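Local coordinates for periplasmic His/Glu/Gln/Arg/opine family-binding protein (Silicibacter pomeroyi, PDB 3I6V) that binds lysine in its interdomain cleft and probably serves as the periplasmic solute-binding component of an ABC transporter for amino acids, at residues Ala118-Glu123 and Val174-Gly179; Leu34-Cys39 and Cys46-Asn51; Asp154-Ile159 and Leu167-Asp172. All coordinates share one frame; numbering follows the deposited sequence.

Interaction 1 of 3, residues Ala118-Glu123 and Val174-Gly179; sequences AGYIAE and VPLGGG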
loop_
_atom_site.group_PDB
_atom_site.type_symbol
_atom_site.label_atom_id
_atom_site.label_comp_id
_atom_site.label_asym_id
_atom_site.label_seq_id
_atom_site.Cartn_x
_atom_site.Cartn_y
_atom_site.Cartn_z
ATOM N N ALA A 118 6.968 6.590 -7.183
ATOM C CA ALA A 118 7.080 7.836 -7.939
ATOM C C ALA A 118 8.350 8.622 -7.552
ATOM O O ALA A 118 9.027 9.131 -8.425
ATOM C CB ALA A 118 5.843 8.728 -7.745
ATOM N N GLY A 119 8.650 8.737 -6.269
ATOM C CA GLY A 119 9.894 9.435 -5.838
ATOM C C GLY A 119 11.172 8.825 -6.433
ATOM O O GLY A 119 12.068 9.544 -6.882
ATOM N N TYR A 120 11.235 7.498 -6.463
ATOM C CA TYR A 120 12.398 6.765 -6.975
ATOM C C TYR A 120 12.537 7.010 -8.463
ATOM O O TYR A 120 13.639 7.266 -8.960
ATOM C CB TYR A 120 12.218 5.265 -6.695
ATOM C CG TYR A 120 13.318 4.383 -7.257
ATOM C CD1 TYR A 120 14.419 4.032 -6.487
ATOM C CD2 TYR A 120 13.232 3.876 -8.560
ATOM C CE1 TYR A 120 15.442 3.199 -7.007
ATOM C CE2 TYR A 120 14.236 3.038 -9.090
ATOM C CZ TYR A 120 15.337 2.709 -8.318
ATOM O OH TYR A 120 16.325 1.878 -8.862
ATOM N N ILE A 121 11.420 6.947 -9.193
ATOM C CA ILE A 121 11.487 7.217 -10.632
ATOM C C ILE A 121 11.841 8.673 -10.934
ATOM O O ILE A 121 12.625 8.936 -11.866
ATOM C CB ILE A 121 10.189 6.803 -11.366
ATOM C CG1 ILE A 121 9.953 5.302 -11.187
ATOM C CG2 ILE A 121 10.246 7.250 -12.846
ATOM C CD1 ILE A 121 11.084 4.361 -11.766
ATOM N N ALA A 122 11.318 9.613 -10.140
ATOM C CA ALA A 122 11.586 11.034 -10.385
ATOM C C ALA A 122 13.080 11.334 -10.194
ATOM O O ALA A 122 13.622 12.160 -10.921
ATOM C CB ALA A 122 10.765 11.956 -9.462
ATOM N N GLU A 123 13.712 10.675 -9.212
ATOM C CA GLU A 123 15.172 10.831 -8.989
ATOM C C GLU A 123 16.001 10.117 -10.092
ATOM O O GLU A 123 17.138 10.519 -10.377
ATOM C CB GLU A 123 15.584 10.338 -7.592
ATOM C CG GLU A 123 17.130 10.399 -7.372
ATOM C CD GLU A 123 17.582 9.990 -5.965
ATOM O OE1 GLU A 123 16.769 10.205 -5.005
ATOM O OE2 GLU A 123 18.758 9.496 -5.838
ATOM N N VAL A 174 13.668 -3.640 -6.375
ATOM C CA VAL A 174 14.304 -2.514 -5.674
ATOM C C VAL A 174 13.685 -2.425 -4.271
ATOM O O VAL A 174 12.454 -2.319 -4.129
ATOM C CB VAL A 174 14.095 -1.172 -6.423
ATOM C CG1 VAL A 174 14.829 -0.007 -5.723
ATOM C CG2 VAL A 174 14.516 -1.273 -7.896
ATOM N N PRO A 175 14.523 -2.451 -3.213
ATOM C CA PRO A 175 13.927 -2.301 -1.870
ATOM C C PRO A 175 13.611 -0.829 -1.595
ATOM O O PRO A 175 14.473 0.025 -1.786
ATOM C CB PRO A 175 15.027 -2.829 -0.923
ATOM C CG PRO A 175 16.092 -3.458 -1.835
ATOM C CD PRO A 175 15.974 -2.684 -3.144
ATOM N N LEU A 176 12.382 -0.507 -1.186
ATOM C CA LEU A 176 12.041 0.889 -0.899
ATOM C C LEU A 176 11.162 0.957 0.308
ATOM O O LEU A 176 10.187 0.189 0.394
ATOM C CB LEU A 176 11.300 1.543 -2.096
ATOM C CG LEU A 176 12.054 1.983 -3.329
ATOM C CD1 LEU A 176 11.071 2.545 -4.408
ATOM C CD2 LEU A 176 13.139 3.056 -2.972
ATOM N N GLY A 177 11.499 1.852 1.257
ATOM C CA GLY A 177 10.563 2.212 2.327
ATOM C C GLY A 177 10.649 1.301 3.539
ATOM O O GLY A 177 11.292 0.250 3.488
ATOM N N GLY A 178 9.982 1.694 4.626
ATOM C CA GLY A 178 10.152 1.035 5.911
ATOM C C GLY A 178 9.147 -0.052 6.284
ATOM O O GLY A 178 8.969 -0.344 7.460
ATOM N N GLY A 179 8.503 -0.670 5.309
ATOM C CA GLY A 179 7.410 -1.564 5.657
ATOM C C GLY A 179 6.143 -0.716 5.741
ATOM O O GLY A 179 6.212 0.487 5.961
#

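Interaction 2 of 3, residues Leu34-Cys39 and Cys46-Asn51; sequences LGDELC and CEWVKN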
loop_
_atom_site.group_PDB
_atom_site.type_symbol
_atom_site.label_atom_id
_atom_site.label_comp_id
_atom_site.label_asym_id
_atom_site.label_seq_id
_atom_site.Cartn_x
_atom_site.Cartn_y
_atom_site.Cartn_z
ATOM N N LEU A 34 -7.361 -6.991 8.889
ATOM C CA LEU A 34 -6.386 -6.574 9.897
ATOM C C LEU A 34 -6.955 -5.469 10.771
ATOM O O LEU A 34 -6.957 -5.579 11.992
ATOM C CB LEU A 34 -5.075 -6.125 9.235
ATOM C CG LEU A 34 -4.040 -5.543 10.216
ATOM C CD1 LEU A 34 -3.519 -6.645 11.178
ATOM C CD2 LEU A 34 -2.919 -4.945 9.422
ATOM N N GLY A 35 -7.464 -4.416 10.144
ATOM C CA GLY A 35 -7.992 -3.276 10.858
ATOM C C GLY A 35 -9.091 -3.656 11.851
ATOM O O GLY A 35 -9.101 -3.170 13.005
ATOM N N ASP A 36 -10.026 -4.510 11.404
ATOM C CA ASP A 36 -11.088 -4.992 12.298
ATOM C C ASP A 36 -10.514 -5.752 13.476
ATOM O O ASP A 36 -10.972 -5.573 14.613
ATOM C CB ASP A 36 -12.086 -5.910 11.560
ATOM C CG ASP A 36 -12.966 -5.157 10.570
ATOM O OD1 ASP A 36 -13.099 -3.897 10.659
ATOM O OD2 ASP A 36 -13.567 -5.848 9.721
ATOM N N GLU A 37 -9.537 -6.617 13.225
ATOM C CA GLU A 37 -8.959 -7.401 14.323
ATOM C C GLU A 37 -8.134 -6.510 15.287
ATOM O O GLU A 37 -8.139 -6.712 16.513
ATOM C CB GLU A 37 -8.118 -8.553 13.799
ATOM C CG GLU A 37 -7.430 -9.385 14.896
ATOM C CD GLU A 37 -8.434 -10.131 15.804
ATOM O OE1 GLU A 37 -9.627 -10.235 15.456
ATOM O OE2 GLU A 37 -8.026 -10.606 16.876
ATOM N N LEU A 38 -7.446 -5.507 14.736
ATOM C CA LEU A 38 -6.721 -4.569 15.607
ATOM C C LEU A 38 -7.676 -3.806 16.510
ATOM O O LEU A 38 -7.410 -3.668 17.703
ATOM C CB LEU A 38 -5.832 -3.590 14.821
ATOM C CG LEU A 38 -4.673 -4.226 14.078
ATOM C CD1 LEU A 38 -4.000 -3.131 13.193
ATOM C CD2 LEU A 38 -3.654 -4.843 15.045
ATOM N N CYS A 39 -8.765 -3.287 15.949
ATOM C CA CYS A 39 -9.721 -2.549 16.735
ATOM C C CYS A 39 -10.371 -3.439 17.801
ATOM O O CYS A 39 -10.663 -2.978 18.896
ATOM C CB CYS A 39 -10.808 -1.952 15.855
ATOM S SG CYS A 39 -10.281 -0.505 14.892
ATOM N N CYS A 46 -14.989 0.381 15.114
ATOM C CA CYS A 46 -14.568 1.145 13.974
ATOM C C CYS A 46 -15.589 1.295 12.869
ATOM O O CYS A 46 -16.541 0.527 12.760
ATOM C CB CYS A 46 -13.253 0.620 13.429
ATOM S SG CYS A 46 -13.336 -0.969 12.654
ATOM N N GLU A 47 -15.352 2.314 12.064
ATOM C CA GLU A 47 -16.147 2.619 10.916
ATOM C C GLU A 47 -15.130 2.886 9.791
ATOM O O GLU A 47 -14.098 3.537 10.004
ATOM C CB GLU A 47 -16.998 3.839 11.266
ATOM C CG GLU A 47 -17.273 4.811 10.158
ATOM C CD GLU A 47 -17.945 6.091 10.664
ATOM O OE1 GLU A 47 -18.499 6.061 11.785
ATOM O OE2 GLU A 47 -17.897 7.132 9.944
ATOM N N TRP A 48 -15.391 2.350 8.617
ATOM C CA TRP A 48 -14.460 2.461 7.499
ATOM C C TRP A 48 -14.777 3.640 6.605
ATOM O O TRP A 48 -15.950 3.884 6.289
ATOM C CB TRP A 48 -14.440 1.163 6.716
ATOM C CG TRP A 48 -13.750 0.122 7.471
ATOM C CD1 TRP A 48 -14.308 -0.777 8.350
ATOM C CD2 TRP A 48 -12.349 -0.119 7.478
ATOM N NE1 TRP A 48 -13.323 -1.585 8.885
ATOM C CE2 TRP A 48 -12.109 -1.196 8.371
ATOM C CE3 TRP A 48 -11.271 0.468 6.819
ATOM C CZ2 TRP A 48 -10.831 -1.709 8.602
ATOM C CZ3 TRP A 48 -9.999 -0.053 7.039
ATOM C CH2 TRP A 48 -9.790 -1.124 7.932
ATOM N N VAL A 49 -13.740 4.381 6.208
ATOM C CA VAL A 49 -13.901 5.570 5.352
ATOM C C VAL A 49 -12.984 5.417 4.144
ATOM O O VAL A 49 -11.805 5.056 4.295
ATOM C CB VAL A 49 -13.618 6.910 6.098
ATOM C CG1 VAL A 49 -13.909 8.148 5.189
ATOM C CG2 VAL A 49 -14.469 6.999 7.372
ATOM N N LYS A 50 -13.536 5.648 2.946
ATOM C CA LYS A 50 -12.781 5.544 1.707
ATOM C C LYS A 50 -12.284 6.919 1.356
ATOM O O LYS A 50 -13.035 7.868 1.427
ATOM C CB LYS A 50 -13.679 5.001 0.578
ATOM C CG LYS A 50 -13.046 5.017 -0.810
ATOM C CD LYS A 50 -14.097 4.580 -1.862
ATOM C CE LYS A 50 -13.718 5.068 -3.273
ATOM N NZ LYS A 50 -12.962 4.036 -4.005
ATOM N N ASN A 51 -11.016 7.048 0.978
ATOM C CA ASN A 51 -10.510 8.344 0.556
ATOM C C ASN A 51 -9.497 8.137 -0.560
ATOM O O ASN A 51 -8.731 7.183 -0.487
ATOM C CB ASN A 51 -9.839 9.081 1.752
ATOM C CG ASN A 51 -9.644 10.553 1.487
ATOM O OD1 ASN A 51 -10.444 11.368 1.919
ATOM N ND2 ASN A 51 -8.612 10.904 0.747
#

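Interaction 3 of 3, residues Asp154-Ile159 and Leu167-Asp172; sequences DYLVPI and LMFVGD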
loop_
_atom_site.group_PDB
_atom_site.type_symbol
_atom_site.label_atom_id
_atom_site.label_comp_id
_atom_site.label_asym_id
_atom_site.label_seq_id
_atom_site.Cartn_x
_atom_site.Cartn_y
_atom_site.Cartn_z
ATOM N N ASP A 154 4.104 -6.739 -4.343
ATOM C CA ASP A 154 2.947 -7.515 -3.954
ATOM C C ASP A 154 1.644 -7.086 -4.625
ATOM O O ASP A 154 0.720 -7.909 -4.764
ATOM C CB ASP A 154 2.823 -7.617 -2.443
ATOM C CG ASP A 154 3.929 -8.488 -1.846
ATOM O OD1 ASP A 154 4.763 -9.015 -2.617
ATOM O OD2 ASP A 154 3.971 -8.628 -0.624
ATOM N N TYR A 155 1.583 -5.823 -5.052
ATOM C CA TYR A 155 0.464 -5.347 -5.837
ATOM C C TYR A 155 0.570 -5.973 -7.250
ATOM O O TYR A 155 -0.439 -6.454 -7.831
ATOM C CB TYR A 155 0.473 -3.814 -5.912
ATOM C CG TYR A 155 -0.521 -3.241 -6.911
ATOM C CD1 TYR A 155 -1.908 -3.337 -6.699
ATOM C CD2 TYR A 155 -0.073 -2.609 -8.066
ATOM C CE1 TYR A 155 -2.823 -2.794 -7.635
ATOM C CE2 TYR A 155 -0.951 -2.075 -8.984
ATOM C CZ TYR A 155 -2.316 -2.184 -8.786
ATOM O OH TYR A 155 -3.132 -1.665 -9.763
ATOM N N LEU A 156 1.782 -5.973 -7.792
ATOM C CA LEU A 156 2.019 -6.460 -9.173
ATOM C C LEU A 156 1.943 -7.989 -9.364
ATOM O O LEU A 156 1.518 -8.429 -10.427
ATOM C CB LEU A 156 3.332 -5.930 -9.755
ATOM C CG LEU A 156 3.419 -4.415 -9.946
ATOM C CD1 LEU A 156 4.904 -3.982 -10.137
ATOM C CD2 LEU A 156 2.522 -3.875 -11.085
ATOM N N VAL A 157 2.316 -8.777 -8.361
ATOM C CA VAL A 157 2.341 -10.243 -8.521
ATOM C C VAL A 157 0.997 -10.816 -9.070
ATOM O O VAL A 157 1.014 -11.458 -10.121
ATOM C CB VAL A 157 2.865 -11.003 -7.275
ATOM C CG1 VAL A 157 2.509 -12.534 -7.348
ATOM C CG2 VAL A 157 4.424 -10.813 -7.114
ATOM N N PRO A 158 -0.157 -10.528 -8.406
ATOM C CA PRO A 158 -1.415 -11.090 -8.943
ATOM C C PRO A 158 -1.775 -10.508 -10.303
ATOM O O PRO A 158 -2.409 -11.174 -11.113
ATOM C CB PRO A 158 -2.472 -10.694 -7.878
ATOM C CG PRO A 158 -1.662 -10.422 -6.603
ATOM C CD PRO A 158 -0.393 -9.774 -7.156
ATOM N N ILE A 159 -1.395 -9.264 -10.552
ATOM C CA ILE A 159 -1.690 -8.625 -11.819
ATOM C C ILE A 159 -0.955 -9.309 -13.002
ATOM O O ILE A 159 -1.558 -9.597 -14.063
ATOM C CB ILE A 159 -1.411 -7.122 -11.714
ATOM C CG1 ILE A 159 -2.517 -6.442 -10.894
ATOM C CG2 ILE A 159 -1.361 -6.482 -13.063
ATOM C CD1 ILE A 159 -2.262 -4.990 -10.660
ATOM N N LEU A 167 1.515 -9.209 -19.495
ATOM C CA LEU A 167 2.339 -8.360 -18.587
ATOM C C LEU A 167 3.365 -9.238 -17.949
ATOM O O LEU A 167 3.082 -10.386 -17.662
ATOM C CB LEU A 167 1.513 -7.705 -17.468
ATOM C CG LEU A 167 0.533 -6.644 -17.947
ATOM C CD1 LEU A 167 -0.474 -6.294 -16.817
ATOM C CD2 LEU A 167 1.218 -5.403 -18.584
ATOM N N MET A 168 4.559 -8.693 -17.713
ATOM C CA MET A 168 5.613 -9.487 -17.104
ATOM C C MET A 168 6.575 -8.615 -16.271
ATOM O O MET A 168 6.773 -7.441 -16.552
ATOM C CB MET A 168 6.393 -10.249 -18.195
ATOM C CG MET A 168 7.081 -9.324 -19.238
ATOM S SD MET A 168 7.174 -10.075 -20.910
ATOM C CE MET A 168 5.430 -10.058 -21.321
ATOM N N PHE A 169 7.184 -9.220 -15.265
ATOM C CA PHE A 169 8.279 -8.551 -14.544
ATOM C C PHE A 169 9.526 -8.378 -15.422
ATOM O O PHE A 169 9.924 -9.302 -16.140
ATOM C CB PHE A 169 8.635 -9.343 -13.298
ATOM C CG PHE A 169 7.589 -9.264 -12.209
ATOM C CD1 PHE A 169 6.893 -10.409 -11.804
ATOM C CD2 PHE A 169 7.312 -8.035 -11.580
ATOM C CE1 PHE A 169 5.918 -10.335 -10.780
ATOM C CE2 PHE A 169 6.342 -7.942 -10.549
ATOM C CZ PHE A 169 5.657 -9.099 -10.138
ATOM N N VAL A 170 10.119 -7.185 -15.371
ATOM C CA VAL A 170 11.369 -6.897 -16.069
ATOM C C VAL A 170 12.350 -6.211 -15.092
ATOM O O VAL A 170 11.929 -5.545 -14.127
ATOM C CB VAL A 170 11.116 -6.025 -17.331
ATOM C CG1 VAL A 170 10.260 -6.787 -18.331
ATOM C CG2 VAL A 170 10.406 -4.737 -16.972
ATOM N N GLY A 171 13.648 -6.396 -15.318
ATOM C CA GLY A 171 14.667 -5.745 -14.479
ATOM C C GLY A 171 14.765 -6.400 -13.114
ATOM O O GLY A 171 14.366 -7.551 -12.916
ATOM N N ASP A 172 15.303 -5.672 -12.151
ATOM C CA ASP A 172 15.518 -6.254 -10.832
ATOM C C ASP A 172 14.575 -5.591 -9.857
ATOM O O ASP A 172 14.217 -4.451 -10.060
ATOM C CB ASP A 172 16.964 -6.000 -10.393
ATOM C CG ASP A 172 17.979 -6.546 -11.400
ATOM O OD1 ASP A 172 18.531 -5.739 -12.190
ATOM O OD2 ASP A 172 18.191 -7.774 -11.416
#

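Interaction 1 of 3, residues Ala118-Glu123 and Val174-Gly179
An apolar surface contact joins Tyr120, on helix 116-123, to Val174 and Leu176, where strand 172-175 leaves the mixed sheet of one lobe of this periplasmic binding-protein fold. Tyr120 alone carries the helix side. With CG swung anti to the backbone N (chi1 176°), the ring runs along the row of methyls that the other segment offers. Near the root of the side chain, Leu176 CD1 sits 3.7 Å from Tyr120 CB, and the second methyl, Leu176 CD2, lies 3.9 Å from Tyr120 CD1. Farther out, Val174 CG1 comes to 3.5 Å from Tyr120 CE1, while Val174 CG2 lies 3.8 Å from Tyr120 OH. The Val174 and Tyr120 side chains come from opposite directions, the methyl CG1 slanting onto the ring, whereas Leu176 crosses the tyrosine at about a right angle, its CD2 also oblique to the ring. Phe150 of strand 148-152 stacks on the Tyr120 ring and also touches both Val174 and Leu176, so the three side chains share one aromatic neighbour in the sheet. No hydrogen bond links the two segments: between them the contact is van der Waals only, and the phenol oxygen meets only valine methyls across it.

Interaction 2 of 3, residues Leu34-Cys39 and Cys46-Asn51
Trp48 and Asp36 make the polar link in a beta-alpha-beta crossover, in which helix 30-42 lies in the chain between the parallel neighbours 7-11 and 46-50 and packs on the latter, an edge strand. A short turn leads from the helix into the strand, and the two short segments run nearly antiparallel, with axes 9.6 Å apart. Trp48 CB does not head straight for the helix; it is chi1, -72°, placing CG beside the backbone N, that lets the indole reach it. Beyond CG, Trp48 CD1 passes 4.1 Å from Asp36 OD1, and Trp48 NE1 then donates to Asp36 OD1 at 2.9 Å with an N-H...O angle of 160°. The acceptor lies almost exactly in the indole plane. It is met on its syn side, with NE1 somewhat out of the carboxylate plane; the two planes stand 72° apart. Next along the same edge, Trp48 CZ2 comes 4.0 Å from Gly35 CA, where the missing side chain lets the benzo edge close on the helix backbone. Asp36 OD2 is in a salt bridge with Arg32, which helps fix the rotation of the carboxylate. Toward the start of the strand, Cys46 SG lies 3.6 Å from Asp36 OD1. Two cysteines meet here without a disulfide: Cys39 SG rests 3.5 Å from Cys46 CB, and the sulfurs, Cys39 SG and Cys46 SG, stay 3.8 Å apart.

Interaction 3 of 3, residues Asp154-Ile159 and Leu167-Asp172
Helix 153-162 bends within residues 154-159, since the proline at 158 has no N-H to give to the preceding turn, and it lies beside strand 168-170, after which the chain bends at Gly171 with positive phi. The backbones come within 7.9 Å at the CA atoms of Ile159 and Leu167, and 8.5 Å at those of Leu156 and Phe169, spacings that side chains fill. Phe169 provides most of the strand's share. Its chi1, -71°, turns CG away from the carbonyl carbon and swings the ring over to the helix. There Phe169 CE2 lies 3.7 Å from Leu156 CB, and Phe169 CZ lies 3.7 Å from Val157 CG2, so the far end of the phenyl touches two consecutive helix residues. Both approach the ring obliquely. One turn further along the helix, the methyls Ile159 CG2 and Leu167 CD1 meet at 3.9 Å, their side chains crossing at a slant. Strand 93-98 borders the same cluster: Val97 touches both Leu156 and Phe169, and the phenyl also takes a cation-pi contact from Arg153. Tyr155, which takes no part across this contact, meets Tyr15 of the lysine pocket. No hydrogen bond crosses between these two segments; only carbon meets carbon, so the fit depends on shape and the exclusion of water.

Overall arrangement
Interactions 1 and 3 belong to one lobe and reach the same mixed sheet: strands 168-170 and 172-175 follow each other in the chain, and the two contact centres lie about 16 Å apart. Interaction 2 sits across the chain's centre, about 27 Å from interaction 1 and about 28 Å from interaction 3 between centres, and touches neither; it belongs to the parallel sheet of the other lobe. The bound lysine lies between the lobes. In interaction 1 the side chain of Leu176 is about 7 Å from the bound lysine. The side chain of Leu156 in interaction 3 is about 10 Å from the lysine, and the side chain of Trp48 in interaction 2 is about 14 Å from it.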